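Local coordinates for protein neurotrypsin (Mus musculus, PDB 6H8M) that acts as a secreted brain serine protease with a role in neuronal plasticity, represented here by its third scavenger receptor cysteine-rich (SRCR) domain, at residues Gly3-Arg7 against Val19-Val23; Ala41-Gln46 against Gly77-Leu82. The contacts are given in a common frame with arbitrary orientation. Numbering follows the deposited sequence.

Contact 1. Residues Gly3-Arg7 against Val19-Val23; sequences GFPIR and VEVFV
Residues Gly3-Arg7 and Val19-Val23 form part of the antiparallel beta hairpin that opens this SRCR domain; strand 6-10 is one of the two outer strands of the five-stranded sheet and 18-23 its neighbour. The touching parts run 143° apart, and the first segment becomes regular strand only at Ile6. Phe4, still in extended loop (phi/psi -111/136), points its CA-to-CB bond toward the second segment and, with chi1 m, brings CD1 within 3.8 Å of Val23 CG2; its carbonyl is taken by Gln46 of helix 37-46. Pro5 offers its O to Phe22 N at 3.0 Å, with Val21 CA 3.3 Å from the same Pro5 O, and its CB meets Phe22 CB at 3.8 Å. Ile6 and Val21 make a non-hydrogen-bonded pair (CA-CA 4.5 Å), with Ile6 CG2 3.9 Å from Val21 CG1 on the face turned to helix 37-46, while Ile6 CA approaches Glu20 O at 3.2 Å. Arg7 pairs with Glu20 as a hydrogen-bonded pair (CA-CA 5.3 Å): Arg7 N to Glu20 O and Glu20 N to Arg7 O are both 2.9 Å. Their side chains share the other face, where Trp27 forms a cation-pi contact with Arg7 and an edge-to-face contact with Phe22. With chi1 p and the next two angles t, Arg7 extends alongside Glu20 into a salt bridge, placing NE 3.3 Å and NH2 2.8 Å from Glu20 OE2.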
loop_
_atom_site.group_PDB
_atom_site.type_symbol
_atom_site.label_atom_id
_atom_site.label_comp_id
_atom_site.label_asym_id
_atom_site.label_seq_id
_atom_site.Cartn_x
_atom_site.Cartn_y
_atom_site.Cartn_z
ATOM N N GLY A 3 14.124 -3.310 5.535
ATOM C CA GLY A 3 12.730 -3.137 5.102
ATOM C C GLY A 3 12.279 -1.705 5.293
ATOM O O GLY A 3 13.028 -0.818 5.621
ATOM N N PHE A 4 10.995 -1.486 5.086
ATOM C CA PHE A 4 10.402 -0.184 5.165
ATOM C C PHE A 4 9.501 -0.129 6.374
ATOM O O PHE A 4 8.683 -1.048 6.531
ATOM C CB PHE A 4 9.459 0.008 3.971
ATOM C CG PHE A 4 10.189 0.123 2.666
ATOM C CD1 PHE A 4 11.017 1.193 2.431
ATOM C CD2 PHE A 4 9.996 -0.810 1.665
ATOM C CE1 PHE A 4 11.687 1.322 1.219
ATOM C CE2 PHE A 4 10.657 -0.684 0.453
ATOM C CZ PHE A 4 11.499 0.386 0.231
ATOM N N PRO A 5 9.519 0.934 7.187
ATOM C CA PRO A 5 8.378 1.142 8.091
ATOM C C PRO A 5 7.100 1.387 7.266
ATOM O O PRO A 5 7.116 2.193 6.289
ATOM C CB PRO A 5 8.811 2.371 8.930
ATOM C CG PRO A 5 10.336 2.473 8.705
ATOM C CD PRO A 5 10.524 2.001 7.276
ATOM N N ILE A 6 5.963 0.847 7.758
ATOM C CA ILE A 6 4.664 0.971 7.143
ATOM C C ILE A 6 3.601 1.182 8.210
ATOM O O ILE A 6 3.741 0.706 9.415
ATOM C CB ILE A 6 4.355 -0.259 6.257
ATOM C CG1 ILE A 6 4.283 -1.548 7.017
ATOM C CG2 ILE A 6 5.361 -0.388 5.147
ATOM C CD1 ILE A 6 3.768 -2.674 6.144
ATOM N N ARG A 7 2.578 1.945 7.838
ATOM C CA ARG A 7 1.416 2.153 8.708
ATOM C C ARG A 7 0.184 2.293 7.851
ATOM O O ARG A 7 0.258 2.654 6.718
ATOM C CB ARG A 7 1.625 3.389 9.598
ATOM C CG ARG A 7 1.679 4.730 8.884
ATOM C CD ARG A 7 1.995 5.893 9.811
ATOM N NE ARG A 7 1.898 7.122 9.026
ATOM C CZ ARG A 7 2.337 8.285 9.409
ATOM N NH1 ARG A 7 2.934 8.380 10.586
ATOM N NH2 ARG A 7 2.161 9.335 8.630
ATOM N N VAL A 19 -2.191 3.133 2.849
ATOM C CA VAL A 19 -0.812 2.658 3.135
ATOM C C VAL A 19 0.152 3.820 3.118
ATOM O O VAL A 19 0.149 4.595 2.161
ATOM C CB VAL A 19 -0.363 1.608 2.103
ATOM C CG1 VAL A 19 1.027 1.132 2.563
ATOM C CG2 VAL A 19 -1.351 0.447 2.058
ATOM N N GLU A 20 0.899 4.022 4.227
ATOM C CA GLU A 20 1.966 4.988 4.240
ATOM C C GLU A 20 3.273 4.249 4.532
ATOM O O GLU A 20 3.324 3.300 5.346
ATOM C CB GLU A 20 1.672 6.144 5.203
ATOM C CG GLU A 20 0.428 6.919 4.714
ATOM C CD GLU A 20 0.094 8.253 5.300
ATOM O OE1 GLU A 20 -0.711 8.981 4.657
ATOM O OE2 GLU A 20 0.642 8.516 6.367
ATOM N N VAL A 21 4.344 4.722 3.888
ATOM C CA VAL A 21 5.626 4.098 4.036
ATOM C C VAL A 21 6.667 5.177 4.310
ATOM O O VAL A 21 6.525 6.317 3.848
ATOM C CB VAL A 21 6.005 3.300 2.790
ATOM C CG1 VAL A 21 4.906 2.340 2.414
ATOM C CG2 VAL A 21 6.244 4.235 1.611
ATOM N N PHE A 22 7.684 4.838 5.112
ATOM C CA PHE A 22 8.653 5.817 5.557
ATOM C C PHE A 22 9.963 5.582 4.792
ATOM O O PHE A 22 10.571 4.534 4.915
ATOM C CB PHE A 22 8.929 5.703 7.057
ATOM C CG PHE A 22 9.787 6.818 7.602
ATOM C CD1 PHE A 22 9.195 8.024 7.938
ATOM C CD2 PHE A 22 11.179 6.710 7.707
ATOM C CE1 PHE A 22 9.953 9.068 8.431
ATOM C CE2 PHE A 22 11.941 7.769 8.194
ATOM C CZ PHE A 22 11.329 8.940 8.556
ATOM N N VAL A 23 10.304 6.556 3.962
ATOM C CA VAL A 23 11.407 6.469 2.968
ATOM C C VAL A 23 12.051 7.851 2.912
ATOM O O VAL A 23 11.338 8.832 2.866
ATOM C CB VAL A 23 10.843 6.118 1.584
ATOM C CG1 VAL A 23 11.928 6.006 0.528
ATOM C CG2 VAL A 23 10.094 4.800 1.587
#

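Contact 2. Residues Ala41-Gln46 against Gly77-Leu82; sequences AVICRQ and GNEKAL
This is a helix-to-loop contact within the SRCR domain: the C-terminal part of helix 37-46 (residues Ala41-Gln46) packs against Gly77-Leu82, an irregular segment of the loop between strands 68-74 and 86-87. The helix is tied to strand 102-105 by the Cys44-Cys105 disulfide. The loop passes the helix with Glu79 beside Val42 (CA-CA 5.6 Å) and Ala81 beside Gln46 (CA-CA 5.0 Å). Gly77 has positive phi (106/-13), a conformation in which a CB would be jammed against the preceding carbonyl; its N bonds Glu79 OE1 at 2.9 Å. Val42, chi1 t, is buried beneath the loop, its CG2 3.3 Å from Glu79 OE1 and its CG1 3.6 Å from Ala81 C. Deeper in, Ile43 CD1 reaches Leu82 CD2 at 4.1 Å. Arg45 extends with chi1 and chi2 t, then bends at chi3 m, so that NH1 donates to Gly77 O at 2.9 Å and Glu79 O at 2.6 Å; the bond from NH2 to Gly77 O, 3.2 Å, is weak. The next residue, Gln46, also t at chi1 and chi2, accepts Leu82 N through OE1 at 3.1 Å and gives its NE2 to the carbonyl of Phe4. Helix side chains thus supply hydrogen-bonding partners for main-chain groups of a loop without regular secondary structure: Arg45 serves two carbonyls, and Gln46 an amide.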
loop_
_atom_site.group_PDB
_atom_site.type_symbol
_atom_site.label_atom_id
_atom_site.label_comp_id
_atom_site.label_asym_id
_atom_site.label_seq_id
_atom_site.Cartn_x
_atom_site.Cartn_y
_atom_site.Cartn_z
ATOM N N ALA A 41 -2.038 -8.364 0.305
ATOM C CA ALA A 41 -1.586 -9.541 1.078
ATOM C C ALA A 41 -0.206 -9.247 1.681
ATOM O O ALA A 41 0.044 -9.558 2.882
ATOM C CB ALA A 41 -1.593 -10.829 0.236
ATOM N N VAL A 42 0.677 -8.603 0.909
ATOM C CA VAL A 42 2.000 -8.386 1.327
ATOM C C VAL A 42 2.038 -7.320 2.446
ATOM O O VAL A 42 2.683 -7.486 3.466
ATOM C CB VAL A 42 2.924 -7.986 0.168
ATOM C CG1 VAL A 42 4.301 -7.522 0.672
ATOM C CG2 VAL A 42 3.081 -9.130 -0.822
ATOM N N ILE A 43 1.311 -6.231 2.254
ATOM C CA ILE A 43 1.246 -5.221 3.320
ATOM C C ILE A 43 0.709 -5.815 4.610
ATOM O O ILE A 43 1.288 -5.585 5.715
ATOM C CB ILE A 43 0.358 -4.056 2.837
ATOM C CG1 ILE A 43 0.969 -3.331 1.644
ATOM C CG2 ILE A 43 0.071 -3.108 4.010
ATOM C CD1 ILE A 43 2.297 -2.700 1.915
ATOM N N CYS A 44 -0.412 -6.529 4.513
ATOM C CA CYS A 44 -1.053 -7.102 5.655
ATOM C C CYS A 44 -0.164 -8.152 6.359
ATOM O O CYS A 44 -0.069 -8.172 7.617
ATOM C CB CYS A 44 -2.404 -7.675 5.253
ATOM S SG CYS A 44 -3.563 -6.340 4.770
ATOM N N ARG A 45 0.569 -8.942 5.567
ATOM C CA ARG A 45 1.541 -9.926 6.085
ATOM C C ARG A 45 2.640 -9.214 6.881
ATOM O O ARG A 45 2.946 -9.601 7.971
ATOM C CB ARG A 45 2.077 -10.814 4.945
ATOM C CG ARG A 45 2.998 -11.950 5.401
ATOM C CD ARG A 45 3.360 -12.914 4.265
ATOM N NE ARG A 45 2.227 -13.532 3.598
ATOM C CZ ARG A 45 1.809 -13.255 2.364
ATOM N NH1 ARG A 45 2.481 -12.434 1.561
ATOM N NH2 ARG A 45 0.688 -13.812 1.941
ATOM N N GLN A 46 3.214 -8.144 6.346
ATOM C CA GLN A 46 4.247 -7.428 7.011
ATOM C C GLN A 46 3.732 -6.854 8.348
ATOM O O GLN A 46 4.513 -6.814 9.319
ATOM C CB GLN A 46 4.867 -6.355 6.132
ATOM C CG GLN A 46 6.099 -5.730 6.783
ATOM C CD GLN A 46 6.684 -4.524 6.103
ATOM O OE1 GLN A 46 6.719 -4.412 4.894
ATOM N NE2 GLN A 46 7.308 -3.682 6.885
ATOM N N GLY A 77 2.489 -11.618 -4.299
ATOM C CA GLY A 77 1.483 -11.878 -3.279
ATOM C C GLY A 77 1.991 -12.726 -2.137
ATOM O O GLY A 77 1.365 -12.769 -1.059
ATOM N N ASN A 78 3.167 -13.331 -2.323
ATOM C CA ASN A 78 3.743 -14.256 -1.378
ATOM C C ASN A 78 4.796 -13.603 -0.474
ATOM O O ASN A 78 5.228 -14.240 0.459
ATOM C CB ASN A 78 4.348 -15.462 -2.117
ATOM C CG ASN A 78 3.279 -16.216 -2.869
ATOM O OD1 ASN A 78 2.171 -16.336 -2.363
ATOM N ND2 ASN A 78 3.562 -16.670 -4.083
ATOM N N GLU A 79 5.206 -12.363 -0.764
ATOM C CA GLU A 79 6.337 -11.720 -0.055
ATOM C C GLU A 79 5.949 -11.500 1.404
ATOM O O GLU A 79 4.753 -11.262 1.722
ATOM C CB GLU A 79 6.696 -10.380 -0.704
ATOM C CG GLU A 79 7.186 -10.478 -2.135
ATOM C CD GLU A 79 6.205 -10.483 -3.292
ATOM O OE1 GLU A 79 4.995 -10.675 -3.091
ATOM O OE2 GLU A 79 6.660 -10.280 -4.417
ATOM N N LYS A 80 6.956 -11.547 2.292
ATOM C CA LYS A 80 6.752 -11.322 3.717
ATOM C C LYS A 80 6.816 -9.821 3.999
ATOM O O LYS A 80 6.516 -9.405 5.089
ATOM C CB LYS A 80 7.778 -12.094 4.561
ATOM C CG LYS A 80 7.460 -13.581 4.747
ATOM C CD LYS A 80 8.549 -14.345 5.490
ATOM C CE LYS A 80 8.460 -15.846 5.302
ATOM N NZ LYS A 80 9.480 -16.547 6.118
ATOM N N ALA A 81 7.279 -9.027 3.035
ATOM C CA ALA A 81 7.544 -7.598 3.319
ATOM C C ALA A 81 7.545 -6.838 2.003
ATOM O O ALA A 81 7.974 -7.361 0.977
ATOM C CB ALA A 81 8.842 -7.403 4.043
ATOM N N LEU A 82 7.079 -5.587 2.065
ATOM C CA LEU A 82 6.955 -4.734 0.901
ATOM C C LEU A 82 8.319 -4.601 0.210
ATOM O O LEU A 82 8.372 -4.598 -1.031
ATOM C CB LEU A 82 6.470 -3.361 1.350
ATOM C CG LEU A 82 6.288 -2.348 0.221
ATOM C CD1 LEU A 82 5.328 -2.853 -0.821
ATOM C CD2 LEU A 82 5.842 -1.018 0.808
#

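In the fold
Contact 1 closes in sequence before contact 2 opens, and their centres lie about 12 Å apart, yet the two meet directly. Gln46 is the polar joint, its NE2 3.0 Å from Phe4 O in a probable hydrogen bond. Ile6 packs on the same side chain and on the helix backbone, its CD1 3.5 Å from Gln46 CD and 3.8 Å from Ile43 O. Apolar contact comes from Val21 CG1, 3.8 Å from Leu82 CD2, and from Val19 on Ile43, which in turn touches Leu82. Together the contacts join the edge of the five-stranded sheet to helix 37-46 and the loop beside it. Both belong to the SRCR domain, separate in sequence from neurotrypsin's protease domain.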